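Local coordinates for protein TssK (Serratia sp. FS14, PDB 5Y0E) that probably serves as a baseplate component of the bacterial type VI secretion system, with three copies of the chain in its assembly, at residues 209-214 against 319-324; 346-351 against 436-441; 332-337 against 422-427. One frame throughout, in Å; residues are numbered along the deposited sequence.

Contact 1. Residues 209-214 against 319-324; sequences LLQQRS and QLTLVE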
# COMPACT_ATOMS: atom_id res chain seq x y z
N LEU A 209 5.70 -15.81 7.07
CA LEU A 209 4.68 -16.01 8.07
C LEU A 209 3.30 -16.02 7.43
O LEU A 209 2.50 -16.94 7.66
CB LEU A 209 4.78 -14.93 9.13
CG LEU A 209 3.96 -15.17 10.40
CD1 LEU A 209 4.19 -16.57 10.99
CD2 LEU A 209 4.35 -14.15 11.40
N LEU A 210 3.03 -15.04 6.57
CA LEU A 210 1.72 -15.02 5.95
C LEU A 210 1.51 -16.23 5.06
O LEU A 210 0.40 -16.75 4.98
CB LEU A 210 1.53 -13.73 5.17
CG LEU A 210 1.57 -12.48 6.03
CD1 LEU A 210 1.56 -11.26 5.15
CD2 LEU A 210 0.42 -12.45 6.99
N GLN A 211 2.56 -16.74 4.43
CA GLN A 211 2.35 -17.95 3.65
C GLN A 211 2.08 -19.13 4.56
O GLN A 211 1.26 -19.99 4.24
CB GLN A 211 3.54 -18.21 2.74
CG GLN A 211 3.64 -17.22 1.60
CD GLN A 211 5.03 -17.11 1.05
OE1 GLN A 211 5.99 -17.50 1.69
NE2 GLN A 211 5.16 -16.56 -0.14
N GLN A 212 2.73 -19.17 5.72
CA GLN A 212 2.52 -20.29 6.62
C GLN A 212 1.11 -20.27 7.19
O GLN A 212 0.39 -21.27 7.12
CB GLN A 212 3.58 -20.27 7.72
CG GLN A 212 4.96 -20.65 7.21
CD GLN A 212 6.11 -20.05 8.01
OE1 GLN A 212 5.90 -19.36 8.99
NE2 GLN A 212 7.32 -20.31 7.58
N ARG A 213 0.66 -19.13 7.69
CA ARG A 213 -0.64 -19.13 8.34
C ARG A 213 -1.75 -19.30 7.33
O ARG A 213 -2.78 -19.91 7.62
CB ARG A 213 -0.82 -17.84 9.15
CG ARG A 213 0.13 -17.72 10.32
CD ARG A 213 0.23 -18.98 11.09
NE ARG A 213 -1.06 -19.45 11.56
CZ ARG A 213 -1.38 -20.74 11.66
NH1 ARG A 213 -0.51 -21.67 11.31
NH2 ARG A 213 -2.59 -21.07 12.08
N SER A 214 -1.55 -18.75 6.14
CA SER A 214 -2.51 -18.92 5.06
C SER A 214 -2.69 -20.38 4.69
O SER A 214 -3.82 -20.85 4.51
CB SER A 214 -2.01 -18.13 3.86
OG SER A 214 -3.09 -17.79 3.06
N GLN A 319 8.94 -21.86 12.18
CA GLN A 319 8.63 -22.63 11.01
C GLN A 319 9.49 -22.22 9.85
O GLN A 319 9.78 -21.08 9.68
CB GLN A 319 7.17 -22.47 10.66
CG GLN A 319 6.69 -23.32 9.53
CD GLN A 319 5.21 -23.32 9.41
OE1 GLN A 319 4.53 -22.66 10.15
NE2 GLN A 319 4.69 -24.06 8.48
N LEU A 320 9.90 -23.16 9.03
CA LEU A 320 10.70 -22.81 7.90
C LEU A 320 9.89 -23.03 6.67
O LEU A 320 9.26 -24.02 6.53
CB LEU A 320 11.92 -23.70 7.86
CG LEU A 320 13.20 -23.21 8.51
CD1 LEU A 320 12.97 -22.71 9.91
CD2 LEU A 320 14.18 -24.35 8.54
N THR A 321 9.92 -22.08 5.75
CA THR A 321 9.17 -22.20 4.54
C THR A 321 9.84 -23.09 3.53
O THR A 321 10.97 -22.90 3.19
CB THR A 321 9.00 -20.84 3.89
OG1 THR A 321 8.77 -19.86 4.90
CG2 THR A 321 7.86 -20.85 2.94
N LEU A 322 9.11 -24.07 3.04
CA LEU A 322 9.65 -24.95 2.04
C LEU A 322 9.36 -24.31 0.72
O LEU A 322 8.24 -24.28 0.26
CB LEU A 322 8.98 -26.29 2.12
CG LEU A 322 9.38 -27.19 3.26
CD1 LEU A 322 8.42 -28.35 3.28
CD2 LEU A 322 10.80 -27.69 3.09
N VAL A 323 10.39 -23.77 0.11
CA VAL A 323 10.26 -23.10 -1.18
C VAL A 323 10.57 -24.10 -2.27
O VAL A 323 11.67 -24.67 -2.32
CB VAL A 323 11.18 -21.88 -1.26
CG1 VAL A 323 10.98 -21.17 -2.57
CG2 VAL A 323 10.90 -20.93 -0.11
N GLU A 324 9.59 -24.35 -3.13
CA GLU A 324 9.77 -25.30 -4.22
C GLU A 324 10.63 -24.68 -5.31
O GLU A 324 10.38 -23.56 -5.74
CB GLU A 324 8.41 -25.70 -4.79
CG GLU A 324 8.47 -26.86 -5.76
CD GLU A 324 7.09 -27.39 -6.12
OE1 GLU A 324 7.00 -28.39 -6.86
OE2 GLU A 324 6.09 -26.80 -5.66
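Q212, on helix 197-222, lies against Q319, on strand 317-324. The two side chains slide past each other in opposite directions. At the root of Q212, CB meets Q319 OE1 at 3.5 Å. One atom on, Q212 CG lies 3.5 Å from Q319 CD. Its amide carbon CD then passes Q319 CG at 3.7 Å. At the tip, Q212 OE1 is near Q319 CB, while NE2 reaches the strand backbone. There Q212 NE2 gives a weak hydrogen bond to Q319 O, 3.3 Å long and bent to 131° at the hydrogen. The same NE2 is 3.1 Å from T321 OG1. The two amide planes are 6° apart and stacked. In Q319, CG anti to the backbone N (chi1 -175°) and an extended chain beyond it carry the amide to Q212 CB and CG. Q211 adds a looser touch, its OE1 4.0 Å from T321 CG2. Beyond this pair, L210 and R213 pack on helix 229-253, whereas L320 packs on F439 of the next strand. The contact thus joins the helical region to one strand of the eight-stranded sheet. Amides and methylenes stack flat and the bond is weak, so the contact probably rests more on van der Waals stacking than on hydrogen bonding.

Contact 2. Residues 346-351 against 436-441; sequences VLAVRA and DMEFWA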
# COMPACT_ATOMS: atom_id res chain seq x y z
N VAL A 346 12.03 -31.01 12.39
CA VAL A 346 10.94 -31.97 12.23
C VAL A 346 10.20 -31.69 10.94
O VAL A 346 9.97 -30.54 10.56
CB VAL A 346 9.95 -31.93 13.42
CG1 VAL A 346 8.94 -33.01 13.27
CG2 VAL A 346 10.65 -32.09 14.72
N LEU A 347 9.72 -32.75 10.33
CA LEU A 347 8.93 -32.67 9.14
C LEU A 347 7.53 -33.18 9.42
O LEU A 347 7.37 -34.30 9.77
CB LEU A 347 9.54 -33.58 8.11
CG LEU A 347 10.40 -32.94 7.06
CD1 LEU A 347 10.72 -34.03 6.09
CD2 LEU A 347 9.63 -31.85 6.39
N ALA A 348 6.52 -32.35 9.28
CA ALA A 348 5.17 -32.77 9.51
C ALA A 348 4.70 -33.16 8.15
O ALA A 348 4.74 -32.37 7.27
CB ALA A 348 4.36 -31.62 10.04
N VAL A 349 4.25 -34.38 8.00
CA VAL A 349 3.88 -34.90 6.70
C VAL A 349 2.54 -35.60 6.66
O VAL A 349 2.17 -36.26 7.58
CB VAL A 349 4.97 -35.89 6.28
CG1 VAL A 349 4.77 -36.46 4.90
CG2 VAL A 349 6.32 -35.23 6.36
N ARG A 350 1.79 -35.41 5.58
CA ARG A 350 0.53 -36.09 5.35
C ARG A 350 0.44 -36.31 3.86
O ARG A 350 0.89 -35.50 3.11
CB ARG A 350 -0.67 -35.29 5.83
CG ARG A 350 -1.55 -34.81 4.71
CD ARG A 350 -3.02 -34.86 5.04
NE ARG A 350 -3.76 -35.73 4.14
CZ ARG A 350 -3.60 -35.77 2.84
NH1 ARG A 350 -4.32 -36.58 2.12
NH2 ARG A 350 -2.74 -35.00 2.25
N ALA A 351 -0.12 -37.42 3.44
CA ALA A 351 -0.24 -37.71 2.03
C ALA A 351 -1.36 -38.68 1.80
O ALA A 351 -1.84 -39.28 2.72
CB ALA A 351 1.04 -38.28 1.49
N ASP A 436 1.35 -32.93 1.76
CA ASP A 436 1.43 -31.65 2.42
C ASP A 436 2.51 -31.77 3.48
O ASP A 436 2.58 -32.78 4.18
CB ASP A 436 0.11 -31.23 3.06
CG ASP A 436 0.21 -29.90 3.79
OD1 ASP A 436 0.57 -28.89 3.15
OD2 ASP A 436 -0.04 -29.85 5.01
N MET A 437 3.38 -30.77 3.57
CA MET A 437 4.48 -30.85 4.51
C MET A 437 4.63 -29.54 5.25
O MET A 437 4.22 -28.48 4.78
CB MET A 437 5.79 -31.20 3.83
CG MET A 437 5.82 -32.62 3.35
SD MET A 437 7.38 -33.10 2.63
CE MET A 437 7.80 -31.63 1.75
N GLU A 438 5.18 -29.65 6.44
CA GLU A 438 5.61 -28.51 7.23
C GLU A 438 6.99 -28.83 7.75
O GLU A 438 7.29 -29.98 8.07
CB GLU A 438 4.65 -28.22 8.38
CG GLU A 438 3.25 -27.91 7.93
CD GLU A 438 2.34 -27.51 9.06
OE1 GLU A 438 2.77 -27.55 10.22
OE2 GLU A 438 1.18 -27.16 8.80
N PHE A 439 7.84 -27.82 7.81
CA PHE A 439 9.21 -27.97 8.25
C PHE A 439 9.41 -27.04 9.43
O PHE A 439 9.25 -25.82 9.30
CB PHE A 439 10.18 -27.66 7.13
CG PHE A 439 11.56 -28.10 7.40
CD1 PHE A 439 11.90 -29.42 7.29
CD2 PHE A 439 12.53 -27.20 7.77
CE1 PHE A 439 13.17 -29.83 7.55
CE2 PHE A 439 13.81 -27.62 8.03
CZ PHE A 439 14.13 -28.93 7.91
N TRP A 440 9.74 -27.60 10.57
CA TRP A 440 9.88 -26.83 11.78
C TRP A 440 11.25 -27.00 12.39
O TRP A 440 11.87 -28.06 12.28
CB TRP A 440 8.83 -27.24 12.80
CG TRP A 440 7.46 -26.81 12.48
CD1 TRP A 440 6.54 -27.47 11.74
CD2 TRP A 440 6.83 -25.62 12.93
NE1 TRP A 440 5.38 -26.77 11.69
CE2 TRP A 440 5.53 -25.62 12.42
CE3 TRP A 440 7.24 -24.54 13.71
CZ2 TRP A 440 4.64 -24.61 12.67
CZ3 TRP A 440 6.35 -23.53 13.95
CH2 TRP A 440 5.07 -23.57 13.43
N ALA A 441 11.72 -25.95 13.04
CA ALA A 441 12.93 -25.97 13.84
C ALA A 441 12.54 -25.69 15.28
O ALA A 441 11.77 -24.77 15.54
CB ALA A 441 13.93 -24.94 13.35
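F439 CG is anti to the backbone N (chi1 -166°), and from there the CD1 side of the ring meets L347. In L347, chi1 of -100° is away from a staggered value and puts CG in the plane of that ring. L347 CD2 lies at the ring edge, 3.4 Å from F439 CD1. The two residues are a non-hydrogen-bonded pair of antiparallel strands, 343-350 and 436-443, neighbours in an eight-stranded sheet. V349 and M437 form the next such pair on the same face. Their side chains lie side by side, with V349 CG2 4.0 Å from M437 CG. Three hydrogen-bonded pairs separate and flank these: V346 with W440, A348 with E438, R350 with D436. Each is closed by two backbone bonds, such as A348 N to E438 O at 2.8 Å. CA-H...O contacts fill the steps between, as from M437 CA to A348 O at 3.2 Å. On the other face A348 CB packs on E438 CB at 3.8 Å. The polar ends there have outside partners: D436 OD2 bonds Y403, E438 OE2 bonds H400, and R350 forms a salt bridge with D352. W440 NE1 gives E438 OE1 a nearly straight bond of 3.1 Å, in the indole plane and on the anti side of OE1, 27° out of the carboxylate plane.

Contact 3. Residues 332-337 against 422-427; sequences ATVQDT and SAFALH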
# COMPACT_ATOMS: atom_id res chain seq x y z
N ALA A 332 14.70 -25.08 2.16
CA ALA A 332 14.33 -24.40 3.39
C ALA A 332 15.53 -23.58 3.83
O ALA A 332 16.45 -24.11 4.46
CB ALA A 332 13.91 -25.40 4.47
N THR A 333 15.53 -22.30 3.58
CA THR A 333 16.65 -21.53 4.03
C THR A 333 16.51 -21.38 5.51
O THR A 333 15.44 -21.18 6.00
CB THR A 333 16.66 -20.15 3.40
OG1 THR A 333 15.79 -19.28 4.12
CG2 THR A 333 16.20 -20.23 1.97
N VAL A 334 17.60 -21.42 6.24
CA VAL A 334 17.53 -21.20 7.67
C VAL A 334 18.00 -19.79 7.88
O VAL A 334 18.87 -19.33 7.18
CB VAL A 334 18.49 -22.11 8.39
CG1 VAL A 334 18.30 -23.51 7.90
CG2 VAL A 334 19.89 -21.66 8.10
N GLN A 335 17.46 -19.10 8.87
CA GLN A 335 17.84 -17.70 9.05
C GLN A 335 19.01 -17.40 9.94
O GLN A 335 19.17 -16.28 10.37
CB GLN A 335 16.66 -16.90 9.58
CG GLN A 335 16.37 -17.18 11.04
CD GLN A 335 15.27 -16.32 11.60
OE1 GLN A 335 15.47 -15.13 11.83
NE2 GLN A 335 14.11 -16.91 11.83
N ASP A 336 19.85 -18.39 10.19
CA ASP A 336 20.96 -18.20 11.08
C ASP A 336 21.98 -19.28 10.92
O ASP A 336 21.67 -20.37 10.49
CB ASP A 336 20.43 -18.31 12.50
CG ASP A 336 21.28 -17.62 13.49
OD1 ASP A 336 22.50 -17.81 13.42
OD2 ASP A 336 20.76 -16.89 14.33
N THR A 337 23.21 -18.98 11.26
CA THR A 337 24.23 -20.00 11.23
C THR A 337 24.22 -20.73 12.58
O THR A 337 24.76 -21.82 12.70
CB THR A 337 25.61 -19.42 10.99
OG1 THR A 337 25.86 -18.37 11.92
CG2 THR A 337 25.69 -18.87 9.59
N SER A 422 23.59 -22.97 4.85
CA SER A 422 22.59 -21.95 5.15
C SER A 422 21.20 -22.32 4.64
O SER A 422 20.32 -21.46 4.61
CB SER A 422 23.01 -20.61 4.55
OG SER A 422 23.11 -20.71 3.15
N ALA A 423 20.98 -23.58 4.28
CA ALA A 423 19.68 -23.97 3.78
C ALA A 423 19.63 -25.48 3.67
O ALA A 423 20.62 -26.11 3.31
CB ALA A 423 19.39 -23.35 2.41
N PHE A 424 18.48 -26.04 4.00
CA PHE A 424 18.25 -27.44 3.74
C PHE A 424 17.79 -27.62 2.30
O PHE A 424 17.07 -26.79 1.75
CB PHE A 424 17.17 -28.01 4.66
CG PHE A 424 17.55 -28.08 6.10
CD1 PHE A 424 17.38 -26.99 6.93
CD2 PHE A 424 18.03 -29.26 6.65
CE1 PHE A 424 17.69 -27.07 8.26
CE2 PHE A 424 18.35 -29.34 7.97
CZ PHE A 424 18.17 -28.25 8.78
N ALA A 425 18.20 -28.72 1.71
CA ALA A 425 17.65 -29.15 0.44
C ALA A 425 16.95 -30.48 0.65
O ALA A 425 17.49 -31.38 1.29
CB ALA A 425 18.73 -29.27 -0.63
N LEU A 426 15.74 -30.59 0.12
CA LEU A 426 14.94 -31.80 0.25
C LEU A 426 14.46 -32.20 -1.12
O LEU A 426 13.86 -31.40 -1.84
CB LEU A 426 13.74 -31.60 1.18
CG LEU A 426 13.95 -31.07 2.60
CD1 LEU A 426 13.98 -29.56 2.64
CD2 LEU A 426 12.85 -31.60 3.50
N HIS A 427 14.69 -33.47 -1.47
CA HIS A 427 14.27 -34.05 -2.73
C HIS A 427 13.54 -35.32 -2.41
O HIS A 427 14.00 -36.10 -1.60
CB HIS A 427 15.46 -34.37 -3.61
CG HIS A 427 15.10 -35.04 -4.89
ND1 HIS A 427 14.90 -36.40 -4.99
CD2 HIS A 427 14.91 -34.54 -6.13
CE1 HIS A 427 14.60 -36.70 -6.23
NE2 HIS A 427 14.60 -35.60 -6.95
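The F424 ring has A332 O at its edge, in the ring plane, 3.9 Å from CD1. V334 CG1 comes to the ring obliquely and lies 3.6 Å from F424 CE1. The V334 and F424 side chains cross at about a right angle. From beyond the two segments, F439 stands over one face of the F424 ring and points its own CE2-CZ edge at it. F345 also meets the ring, its plane at about 55°, as do M340 and I368. F424 CG is anti to the carbonyl carbon (chi1 -67°), beside the backbone N that bonds A332 O. The backbones form the end of an antiparallel ladder between strands 329-333 and 423-428. A332 and F424 are a hydrogen-bonded pair in it. F424 N donates to A332 O at 2.8 Å from above the carbonyl plane, and A332 N donates back to F424 O at 3.0 Å. T333 and A423 follow as a non-hydrogen-bonded pair, with A423 CB 3.7 Å from T333 CA. Past the strand, V334 N still bonds S422 O at 3.2 Å. V334 CG2 lies 3.5 Å from S422 O. The chain then turns, and D336 OD1 caps K338 N ahead of helix 339-342. V334 and F424 pack against that helix, while A332 packs on F424 and L322. Backbone bonds thus fix the pairing, and apolar side chains bury one face, leaving T333 exposed on the other.

How the contacts relate
All three contacts involve the C-terminal antiparallel sheet of eight strands. In chain order contact 1 closes first. Contacts 2 and 3 then interleave: 332-337, 346-351, 422-427, 436-441. Contact 1 attaches helix 197-222 to strand 317-324, which lies between strands 329-333 and 436-443. Those neighbours belong to contacts 3 and 2. The centres of contacts 1 and 2 are about 11 Å apart, those of 1 and 3 about 13 Å, and those of 2 and 3 about 14 Å. L320 N probably bonds F439 O, L322 packs on L426, and F439 touches A332. Two pairs of successive strands, about 90 residues apart, thus share one apolar face, and the helical region docks onto the same sheet.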